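Local coordinates for capsid fiber protein (Bacillus phage phi29, PDB 6QYY), which forms the trimeric base of the phage head fiber, the part that probably attaches this appendage to the capsid, at residues Y16-Y21 against A61-I66. Numbering follows the deposited sequence.
Sequences YRLLAY and AAWQVI
Tyr16 O, in the loop just before strand 18-23, accepts the backbone N-H of Ile66 at 2.9 Å, with an N-H...O angle of 168° and the donor in the carbonyl plane. Two atoms of Val65 also approach this oxygen: CA makes a CA-H...O contact at 3.4 Å, and CG1, anti to its backbone N (chi1 -173°), lies 3.5 Å away. Beside the bond, Tyr16 CB rests 3.8 Å from Ile66 CG1. Arg17 starts out pointing away from strand 62-66, but chi2 (-69°) sets CD alongside Ile66, 4.1 Å from CB; Arg17 NE lies 3.7 Å from Ile66 CB. This NE is buried without a polar partner, whereas NH1 of the same guanidinium is hydrogen-bonded to Asp82 O. Leu18 CD2 meets Val65 CG2 at 3.8 Å and the CE3-CZ3 bond of the Trp63 indole, 3.9 Å from CE3, while Leu18 CG packs against Val65 CG1; the leucine and valine cross at about a right angle. Trp63 also meets Tyr41 edge-to-face and packs on Leu117 of the third subunit. Strands 18-23 and 62-66 belong to different sheets; with one hydrogen bond between these segments, their side-chain contacts are mostly apolar, packing that Trp63 continues into the trimer interface.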
ATOM      1  N   TYR A  16     -11.204  -6.376 -15.687  1.00 22.95           N
ATOM      2  CA  TYR A  16     -10.737  -4.997 -15.567  1.00 20.32           C
ATOM      3  C   TYR A  16     -11.791  -4.086 -14.956  1.00 21.01           C
ATOM      4  O   TYR A  16     -11.823  -2.893 -15.252  1.00 21.63           O
ATOM      5  CB  TYR A  16     -10.258  -4.436 -16.914  1.00 24.86           C
ATOM      6  CG  TYR A  16      -9.371  -5.447 -17.590  1.00 26.08           C
ATOM      7  CD1 TYR A  16      -8.226  -5.906 -16.940  1.00 27.64           C
ATOM      8  CD2 TYR A  16      -9.720  -6.030 -18.811  1.00 25.36           C
ATOM      9  CE1 TYR A  16      -7.411  -6.874 -17.502  1.00 30.65           C
ATOM     10  CE2 TYR A  16      -8.891  -7.013 -19.397  1.00 26.87           C
ATOM     11  CZ  TYR A  16      -7.745  -7.420 -18.723  1.00 37.02           C
ATOM     12  OH  TYR A  16      -6.912  -8.377 -19.248  1.00 34.35           O
ATOM     13  N   ARG A  17     -12.634  -4.634 -14.089  1.00 23.54           N
ATOM     14  CA  ARG A  17     -13.595  -3.841 -13.343  1.00 23.97           C
ATOM     15  C   ARG A  17     -13.272  -3.895 -11.859  1.00 24.49           C
ATOM     16  O   ARG A  17     -12.734  -4.887 -11.349  1.00 23.22           O
ATOM     17  CB  ARG A  17     -15.021  -4.326 -13.592  1.00 23.09           C
ATOM     18  CG  ARG A  17     -15.398  -4.356 -15.066  1.00 22.63           C
ATOM     19  CD  ARG A  17     -15.513  -2.958 -15.635  1.00 23.84           C
ATOM     20  NE  ARG A  17     -15.878  -2.983 -17.054  1.00 30.71           N
ATOM     21  CZ  ARG A  17     -17.128  -2.993 -17.503  1.00 37.66           C
ATOM     22  NH1 ARG A  17     -18.138  -2.986 -16.647  1.00 36.61           N
ATOM     23  NH2 ARG A  17     -17.369  -3.011 -18.809  1.00 41.07           N
ATOM     24  N   LEU A  18     -13.574  -2.801 -11.177  1.00 24.56           N
ATOM     25  CA  LEU A  18     -13.314  -2.712  -9.748  1.00 25.26           C
ATOM     26  C   LEU A  18     -14.262  -3.626  -8.983  1.00 26.81           C
ATOM     27  O   LEU A  18     -15.428  -3.781  -9.360  1.00 23.17           O
ATOM     28  CB  LEU A  18     -13.494  -1.266  -9.269  1.00 24.25           C
ATOM     29  CG  LEU A  18     -12.586  -0.274 -10.006  1.00 23.97           C
ATOM     30  CD1 LEU A  18     -13.129   1.153  -9.840  1.00 27.96           C
ATOM     31  CD2 LEU A  18     -11.136  -0.394  -9.526  1.00 25.77           C
ATOM     32  N   LEU A  19     -13.757  -4.223  -7.903  1.00 24.63           N
ATOM     33  CA  LEU A  19     -14.486  -5.238  -7.153  1.00 21.00           C
ATOM     34  C   LEU A  19     -14.720  -4.826  -5.703  1.00 21.64           C
ATOM     35  O   LEU A  19     -13.897  -4.134  -5.082  1.00 23.91           O
ATOM     36  CB  LEU A  19     -13.743  -6.574  -7.141  1.00 23.75           C
ATOM     37  CG  LEU A  19     -13.471  -7.280  -8.461  1.00 30.04           C
ATOM     38  CD1 LEU A  19     -12.586  -8.512  -8.196  1.00 26.46           C
ATOM     39  CD2 LEU A  19     -14.794  -7.657  -9.133  1.00 28.23           C
ATOM     40  N   ALA A  20     -15.857  -5.278  -5.186  1.00 25.24           N
ATOM     41  CA  ALA A  20     -16.202  -5.232  -3.772  1.00 32.30           C
ATOM     42  C   ALA A  20     -16.260  -6.656  -3.226  1.00 30.40           C
ATOM     43  O   ALA A  20     -16.861  -7.544  -3.843  1.00 29.03           O
ATOM     44  CB  ALA A  20     -17.554  -4.539  -3.557  1.00 29.22           C
ATOM     45  N   TYR A  21     -15.665  -6.867  -2.060  1.00 28.40           N
ATOM     46  CA  TYR A  21     -15.792  -8.145  -1.381  1.00 26.73           C
ATOM     47  C   TYR A  21     -16.972  -8.081  -0.423  1.00 29.31           C
ATOM     48  O   TYR A  21     -17.183  -7.068   0.249  1.00 30.86           O
ATOM     49  CB  TYR A  21     -14.518  -8.478  -0.616  1.00 24.15           C
ATOM     50  CG  TYR A  21     -13.300  -8.653  -1.473  1.00 26.81           C
ATOM     51  CD1 TYR A  21     -13.408  -8.908  -2.837  1.00 26.20           C
ATOM     52  CD2 TYR A  21     -12.026  -8.550  -0.917  1.00 27.32           C
ATOM     53  CE1 TYR A  21     -12.256  -9.091  -3.625  1.00 28.71           C
ATOM     54  CE2 TYR A  21     -10.893  -8.738  -1.689  1.00 24.07           C
ATOM     55  CZ  TYR A  21     -11.005  -8.999  -3.031  1.00 29.43           C
ATOM     56  OH  TYR A  21      -9.862  -9.181  -3.775  1.00 31.08           O
ATOM     57  N   ALA A  61       0.424  -1.080  -6.616  1.00 22.96           N
ATOM     58  CA  ALA A  61       0.995   0.170  -7.095  1.00 27.99           C
ATOM     59  C   ALA A  61       0.041   0.754  -8.129  1.00 27.25           C
ATOM     60  O   ALA A  61      -0.581   1.793  -7.887  1.00 28.26           O
ATOM     61  CB  ALA A  61       2.393  -0.036  -7.679  1.00 30.38           C
ATOM     62  N   ALA A  62      -0.116   0.074  -9.260  1.00 21.16           N
ATOM     63  CA  ALA A  62      -0.992   0.541 -10.326  1.00 21.99           C
ATOM     64  C   ALA A  62      -2.006  -0.541 -10.689  1.00 23.34           C
ATOM     65  O   ALA A  62      -1.735  -1.739 -10.563  1.00 23.65           O
ATOM     66  CB  ALA A  62      -0.183   0.943 -11.564  1.00 26.83           C
ATOM     67  N   TRP A  63      -3.184  -0.108 -11.128  1.00 20.32           N
ATOM     68  CA  TRP A  63      -4.225  -1.014 -11.622  1.00 20.16           C
ATOM     69  C   TRP A  63      -4.618  -0.636 -13.041  1.00 25.98           C
ATOM     70  O   TRP A  63      -4.545   0.531 -13.426  1.00 28.68           O
ATOM     71  CB  TRP A  63      -5.489  -0.961 -10.769  1.00 19.53           C
ATOM     72  CG  TRP A  63      -5.439  -1.695  -9.489  1.00 21.15           C
ATOM     73  CD1 TRP A  63      -4.517  -2.634  -9.100  1.00 23.18           C
ATOM     74  CD2 TRP A  63      -6.362  -1.561  -8.415  1.00 22.94           C
ATOM     75  NE1 TRP A  63      -4.822  -3.086  -7.835  1.00 28.76           N
ATOM     76  CE2 TRP A  63      -5.943  -2.436  -7.389  1.00 25.64           C
ATOM     77  CE3 TRP A  63      -7.499  -0.769  -8.207  1.00 26.85           C
ATOM     78  CZ2 TRP A  63      -6.633  -2.550  -6.174  1.00 25.63           C
ATOM     79  CZ3 TRP A  63      -8.188  -0.890  -7.000  1.00 29.76           C
ATOM     80  CH2 TRP A  63      -7.746  -1.761  -6.000  1.00 30.66           C
ATOM     81  N   GLN A  64      -5.062  -1.632 -13.810  1.00 20.17           N
ATOM     82  CA  GLN A  64      -5.681  -1.406 -15.110  1.00 18.68           C
ATOM     83  C   GLN A  64      -7.187  -1.567 -14.962  1.00 23.64           C
ATOM     84  O   GLN A  64      -7.655  -2.632 -14.540  1.00 23.57           O
ATOM     85  CB  GLN A  64      -5.144  -2.394 -16.149  1.00 25.21           C
ATOM     86  CG  GLN A  64      -3.754  -2.095 -16.555  1.00 32.87           C
ATOM     87  CD  GLN A  64      -3.098  -3.244 -17.298  1.00 30.35           C
ATOM     88  OE1 GLN A  64      -3.427  -4.425 -17.121  1.00 35.56           O
ATOM     89  NE2 GLN A  64      -2.161  -2.895 -18.125  1.00 22.22           N
ATOM     90  N   VAL A  65      -7.941  -0.515 -15.305  1.00 21.79           N
ATOM     91  CA  VAL A  65      -9.391  -0.490 -15.131  1.00 21.10           C
ATOM     92  C   VAL A  65     -10.056   0.112 -16.365  1.00 18.31           C
ATOM     93  O   VAL A  65      -9.554   1.071 -16.958  1.00 23.51           O
ATOM     94  CB  VAL A  65      -9.814   0.313 -13.878  1.00 23.97           C
ATOM     95  CG1 VAL A  65     -11.315   0.162 -13.657  1.00 24.50           C
ATOM     96  CG2 VAL A  65      -9.049  -0.168 -12.636  1.00 24.21           C
ATOM     97  N   ILE A  66     -11.214  -0.430 -16.737  1.00 18.80           N
ATOM     98  CA  ILE A  66     -11.995   0.158 -17.823  1.00 20.25           C
ATOM     99  C   ILE A  66     -12.514   1.535 -17.410  1.00 25.00           C
ATOM    100  O   ILE A  66     -13.081   1.703 -16.324  1.00 24.84           O
ATOM    101  CB  ILE A  66     -13.162  -0.766 -18.210  1.00 20.11           C
ATOM    102  CG1 ILE A  66     -12.631  -2.124 -18.728  1.00 23.61           C
ATOM    103  CG2 ILE A  66     -14.012  -0.108 -19.275  1.00 25.62           C
ATOM    104  CD1 ILE A  66     -11.850  -2.001 -19.984  1.00 25.56           C
TER